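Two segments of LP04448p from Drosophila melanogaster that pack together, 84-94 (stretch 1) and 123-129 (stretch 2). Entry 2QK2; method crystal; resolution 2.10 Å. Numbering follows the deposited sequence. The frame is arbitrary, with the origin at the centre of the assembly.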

ATOM      1  N   LEU A  84      -8.348   4.598  -8.187  1.00 21.58           N
ATOM      2  CA  LEU A  84      -7.644   5.075  -9.367  1.00 21.57           C
ATOM      3  C   LEU A  84      -6.547   4.068  -9.736  1.00 23.77           C
ATOM      4  O   LEU A  84      -6.395   3.692 -10.904  1.00 22.33           O
ATOM      5  N   ALA A  85      -5.786   3.623  -8.738  1.00 22.67           N
ATOM      6  CA  ALA A  85      -4.712   2.667  -8.991  1.00 25.01           C
ATOM      7  C   ALA A  85      -5.273   1.343  -9.514  1.00 24.67           C
ATOM      8  O   ALA A  85      -4.666   0.710 -10.374  1.00 24.96           O
ATOM      9  N   LYS A  86      -6.433   0.935  -9.005  1.00 24.87           N
ATOM     10  CA  LYS A  86      -7.068  -0.304  -9.453  1.00 28.06           C
ATOM     11  C   LYS A  86      -7.616  -0.191 -10.873  1.00 28.94           C
ATOM     12  O   LYS A  86      -7.550  -1.143 -11.647  1.00 29.17           O
ATOM     13  N   GLY A  87      -8.187   0.964 -11.198  1.00 27.73           N
ATOM     14  CA  GLY A  87      -8.767   1.153 -12.516  1.00 27.62           C
ATOM     15  C   GLY A  87      -7.754   1.282 -13.631  1.00 27.60           C
ATOM     16  O   GLY A  87      -8.088   1.094 -14.801  1.00 30.83           O
ATOM     17  N   LEU A  88      -6.519   1.602 -13.264  1.00 26.33           N
ATOM     18  CA  LEU A  88      -5.432   1.779 -14.219  1.00 27.35           C
ATOM     19  C   LEU A  88      -4.512   0.559 -14.237  1.00 29.39           C
ATOM     20  O   LEU A  88      -3.748   0.360 -15.182  1.00 29.56           O
ATOM     21  N   ALA A  89      -4.580  -0.246 -13.181  1.00 29.82           N
ATOM     22  CA  ALA A  89      -3.740  -1.436 -13.068  1.00 29.87           C
ATOM     23  C   ALA A  89      -2.287  -1.054 -13.351  1.00 29.63           C
ATOM     24  O   ALA A  89      -1.774  -0.108 -12.760  1.00 29.15           O
ATOM     25  N   LYS A  90      -1.632  -1.768 -14.262  1.00 30.77           N
ATOM     26  CA  LYS A  90      -0.234  -1.482 -14.590  1.00 32.67           C
ATOM     27  C   LYS A  90      -0.023  -0.090 -15.170  1.00 32.39           C
ATOM     28  O   LYS A  90       1.093   0.426 -15.148  1.00 31.17           O
ATOM     29  N   ARG A  91      -1.085   0.513 -15.702  1.00 32.29           N
ATOM     30  CA  ARG A  91      -0.982   1.859 -16.265  1.00 33.15           C
ATOM     31  C   ARG A  91      -0.672   2.880 -15.166  1.00 31.18           C
ATOM     32  O   ARG A  91      -0.405   4.045 -15.453  1.00 31.31           O
ATOM     33  N   PHE A  92      -0.705   2.443 -13.908  1.00 28.72           N
ATOM     34  CA  PHE A  92      -0.432   3.345 -12.785  1.00 27.49           C
ATOM     35  C   PHE A  92       1.045   3.349 -12.393  1.00 26.59           C
ATOM     36  O   PHE A  92       1.491   4.215 -11.636  1.00 24.72           O
ATOM     37  N   SER A  93       1.805   2.395 -12.931  1.00 27.36           N
ATOM     38  CA  SER A  93       3.221   2.245 -12.594  1.00 28.36           C
ATOM     39  C   SER A  93       4.056   3.517 -12.510  1.00 30.09           C
ATOM     40  O   SER A  93       4.871   3.661 -11.599  1.00 28.86           O
ATOM     41  N   ASN A  94       3.867   4.440 -13.447  1.00 31.72           N
ATOM     42  CA  ASN A  94       4.654   5.671 -13.430  1.00 34.96           C
ATOM     43  C   ASN A  94       4.402   6.612 -12.255  1.00 33.28           C
ATOM     44  O   ASN A  94       5.229   7.476 -11.979  1.00 33.29           O
ATOM     45  N   ASP A 123      -1.931  -0.873  -1.227  1.00 20.40           N
ATOM     46  CA  ASP A 123      -2.032  -2.228  -1.764  1.00 21.99           C
ATOM     47  C   ASP A 123      -2.337  -2.196  -3.273  1.00 23.54           C
ATOM     48  O   ASP A 123      -1.725  -2.928  -4.059  1.00 23.72           O
ATOM     49  N   ALA A 124      -3.280  -1.347  -3.673  1.00 21.96           N
ATOM     50  CA  ALA A 124      -3.641  -1.234  -5.080  1.00 21.72           C
ATOM     51  C   ALA A 124      -2.445  -0.711  -5.870  1.00 22.39           C
ATOM     52  O   ALA A 124      -2.183  -1.150  -6.982  1.00 23.43           O
ATOM     53  N   ILE A 125      -1.706   0.217  -5.277  1.00 22.40           N
ATOM     54  CA  ILE A 125      -0.544   0.788  -5.935  1.00 21.54           C
ATOM     55  C   ILE A 125       0.573  -0.242  -6.084  1.00 23.08           C
ATOM     56  O   ILE A 125       1.268  -0.277  -7.108  1.00 21.40           O
ATOM     57  N   TYR A 126       0.734  -1.096  -5.076  1.00 22.37           N
ATOM     58  CA  TYR A 126       1.767  -2.129  -5.126  1.00 22.37           C
ATOM     59  C   TYR A 126       1.610  -3.013  -6.362  1.00 22.63           C
ATOM     60  O   TYR A 126       2.595  -3.401  -6.989  1.00 22.64           O
ATOM     61  N   ALA A 127       0.364  -3.326  -6.698  1.00 24.15           N
ATOM     62  CA  ALA A 127       0.048  -4.166  -7.844  1.00 26.57           C
ATOM     63  C   ALA A 127       0.642  -3.642  -9.152  1.00 28.62           C
ATOM     64  O   ALA A 127       0.865  -4.412 -10.089  1.00 30.88           O
ATOM     65  N   SER A 128       0.910  -2.340  -9.210  1.00 28.07           N
ATOM     66  CA  SER A 128       1.465  -1.725 -10.414  1.00 26.48           C
ATOM     67  C   SER A 128       2.979  -1.612 -10.367  1.00 27.03           C
ATOM     68  O   SER A 128       3.597  -1.148 -11.321  1.00 29.57           O
ATOM     69  N   THR A 129       3.587  -2.020  -9.262  1.00 26.38           N
ATOM     70  CA  THR A 129       5.033  -1.912  -9.137  1.00 26.24           C
ATOM     71  C   THR A 129       5.605  -3.187  -8.501  1.00 26.90           C
ATOM     72  O   THR A 129       5.054  -4.269  -8.709  1.00 28.14           O
TER

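Packing of residues 84-94 against 123-129 of LP04448p, two segments of one chain that bury 383 Å² between them. At the apolar centre two small residues of the helices face each other: Ala85 and Ala124 both point their CA-to-CB bonds toward the opposing stretch, and Ala85 CB lies 3.8 Å from Ala124 CB. Ile125 leaves its backbone sideways, but its m,t rotamer places CG1 3.8 Å from Ala85 CB and also 3.8 Å from Phe92 CE2, so one branch of the isoleucine touches both partners. Phe92, chi1 t and chi2 86°, points toward stretch 2; its ring meets Ile125 obliquely and presents its edge to Ser128, with Phe92 CD2 3.9 Å from Ser128 OG. Ser128, a buried residue, gives up more area to the contact than any other. Its p rotamer turns the hydroxyl back onto its own stretch, where Ser128 OG donates a hydrogen bond to Ile125 O (2.7 Å), so the side chain packs across the interface without a hydrogen bond to stretch 1. Around it stretch 1 closes in with backbone and side chain alike: the carbonyl Ala89 O is 3.4 Å from Ser128 CB, and Ser93 CB (chi1 p) is 3.3 Å from the backbone oxygen Ser128 O. Toward the exposed margin, two lysines contribute aliphatic carbons. Lys86 CG rests 3.7 Å from Ala124 CB, while the end of this m,t,p,t chain leads away; Lys90, m,m,t,p, brings CE within 3.5 Å of Ala127 O and CD within 4.3 Å of Ser128 CA. No direct hydrogen bond joins the stretches. Water 1 supplies a polar link instead, donating to Ala85 O and to Ala124 O, with its oxygen 2.8 Å from each of these carbonyl oxygens. Leu84, Leu88, Arg91 and Tyr126 make no contact across the interface.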

ATOM      1  CB  LEU A  84      -7.026   6.452  -9.094  1.00 21.61           C
ATOM      2  CG  LEU A  84      -6.199   7.095 -10.216  1.00 23.24           C
ATOM      3  CD1 LEU A  84      -7.081   7.354 -11.438  1.00 21.31           C
ATOM      4  CD2 LEU A  84      -5.589   8.401  -9.710  1.00 21.25           C
ATOM      5  CB  ALA A  85      -3.896   2.438  -7.723  1.00 23.83           C
ATOM      6  CB  LYS A  86      -8.241  -0.683  -8.553  1.00 29.52           C
ATOM      7  CG  LYS A  86      -7.883  -1.204  -7.185  1.00 36.89           C
ATOM      8  CD  LYS A  86      -9.121  -1.802  -6.525  1.00 41.52           C
ATOM      9  CE  LYS A  86      -9.702  -2.920  -7.392  1.00 46.17           C
ATOM     10  NZ  LYS A  86     -10.939  -3.530  -6.825  1.00 49.56           N
ATOM     11  CB  LEU A  88      -4.617   3.023 -13.845  1.00 25.40           C
ATOM     12  CG  LEU A  88      -4.708   4.330 -14.653  1.00 28.55           C
ATOM     13  CD1 LEU A  88      -5.988   4.413 -15.451  1.00 27.06           C
ATOM     14  CD2 LEU A  88      -4.585   5.501 -13.694  1.00 26.20           C
ATOM     15  CB  ALA A  89      -4.218  -2.512 -14.042  1.00 29.18           C
ATOM     16  CB  LYS A  90       0.312  -2.522 -15.572  1.00 36.34           C
ATOM     17  CG  LYS A  90       0.268  -3.956 -15.053  1.00 42.61           C
ATOM     18  CD  LYS A  90       1.248  -4.190 -13.919  1.00 44.50           C
ATOM     19  CE  LYS A  90       1.134  -5.617 -13.399  1.00 48.28           C
ATOM     20  NZ  LYS A  90       1.320  -6.622 -14.488  1.00 49.02           N
ATOM     21  CB  ARG A  91      -2.287   2.267 -16.966  1.00 36.74           C
ATOM     22  CG  ARG A  91      -2.444   1.820 -18.422  1.00 40.30           C
ATOM     23  CD  ARG A  91      -3.092   0.449 -18.563  1.00 44.38           C
ATOM     24  NE  ARG A  91      -4.425   0.374 -17.960  1.00 47.23           N
ATOM     25  CZ  ARG A  91      -5.466   1.134 -18.301  1.00 48.79           C
ATOM     26  NH1 ARG A  91      -5.350   2.054 -19.252  1.00 49.54           N
ATOM     27  NH2 ARG A  91      -6.631   0.974 -17.684  1.00 47.87           N
ATOM     28  CB  PHE A  92      -1.280   2.944 -11.559  1.00 26.04           C
ATOM     29  CG  PHE A  92      -1.314   3.995 -10.470  1.00 27.85           C
ATOM     30  CD1 PHE A  92      -2.243   5.037 -10.518  1.00 25.79           C
ATOM     31  CD2 PHE A  92      -0.389   3.969  -9.425  1.00 23.47           C
ATOM     32  CE1 PHE A  92      -2.249   6.042  -9.538  1.00 25.59           C
ATOM     33  CE2 PHE A  92      -0.384   4.966  -8.444  1.00 27.16           C
ATOM     34  CZ  PHE A  92      -1.316   6.005  -8.500  1.00 24.12           C
ATOM     35  CB  SER A  93       3.901   1.256 -13.555  1.00 30.92           C
ATOM     36  OG  SER A  93       3.981   1.773 -14.871  1.00 32.12           O
ATOM     37  CB  ASN A  94       4.472   6.444 -14.741  1.00 38.58           C
ATOM     38  CG  ASN A  94       5.341   5.897 -15.860  1.00 42.79           C
ATOM     39  OD1 ASN A  94       6.532   5.637 -15.664  1.00 44.71           O
ATOM     40  ND2 ASN A  94       4.755   5.726 -17.041  1.00 43.67           N
ATOM     41  CB  ASP A 123      -3.123  -3.025  -1.031  1.00 21.71           C
ATOM     42  CG  ASP A 123      -2.703  -3.452   0.387  1.00 23.62           C
ATOM     43  OD1 ASP A 123      -1.560  -3.165   0.805  1.00 23.20           O
ATOM     44  OD2 ASP A 123      -3.525  -4.082   1.084  1.00 23.68           O
ATOM     45  CB  ALA A 124      -4.841  -0.295  -5.241  1.00 20.71           C
ATOM     46  CB  ILE A 125      -0.042   2.023  -5.161  1.00 20.95           C
ATOM     47  CG1 ILE A 125      -1.102   3.130  -5.246  1.00 20.89           C
ATOM     48  CG2 ILE A 125       1.295   2.501  -5.727  1.00 23.21           C
ATOM     49  CD1 ILE A 125      -0.714   4.420  -4.563  1.00 18.96           C
ATOM     50  CB  TYR A 126       1.713  -3.012  -3.874  1.00 22.06           C
ATOM     51  CG  TYR A 126       2.701  -4.155  -3.927  1.00 23.71           C
ATOM     52  CD1 TYR A 126       4.072  -3.912  -3.877  1.00 25.26           C
ATOM     53  CD2 TYR A 126       2.268  -5.474  -4.084  1.00 24.10           C
ATOM     54  CE1 TYR A 126       4.998  -4.950  -3.989  1.00 25.79           C
ATOM     55  CE2 TYR A 126       3.187  -6.526  -4.196  1.00 24.63           C
ATOM     56  CZ  TYR A 126       4.551  -6.252  -4.150  1.00 27.13           C
ATOM     57  OH  TYR A 126       5.477  -7.268  -4.290  1.00 29.32           O
ATOM     58  CB  ALA A 127      -1.469  -4.303  -7.976  1.00 24.47           C
ATOM     59  CB  SER A 128       0.881  -0.325 -10.607  1.00 26.82           C
ATOM     60  OG  SER A 128       1.470   0.597  -9.697  1.00 25.43           O
ATOM     61  CB  THR A 129       5.386  -0.628  -8.328  1.00 24.95           C
ATOM     62  OG1 THR A 129       6.806  -0.461  -8.256  1.00 27.44           O
ATOM     63  CG2 THR A 129       4.791  -0.691  -6.929  1.00 25.37           C
TER
HETATM   64  O   HOH W   1      -2.878  -1.273  -9.642  1.00 39.71           O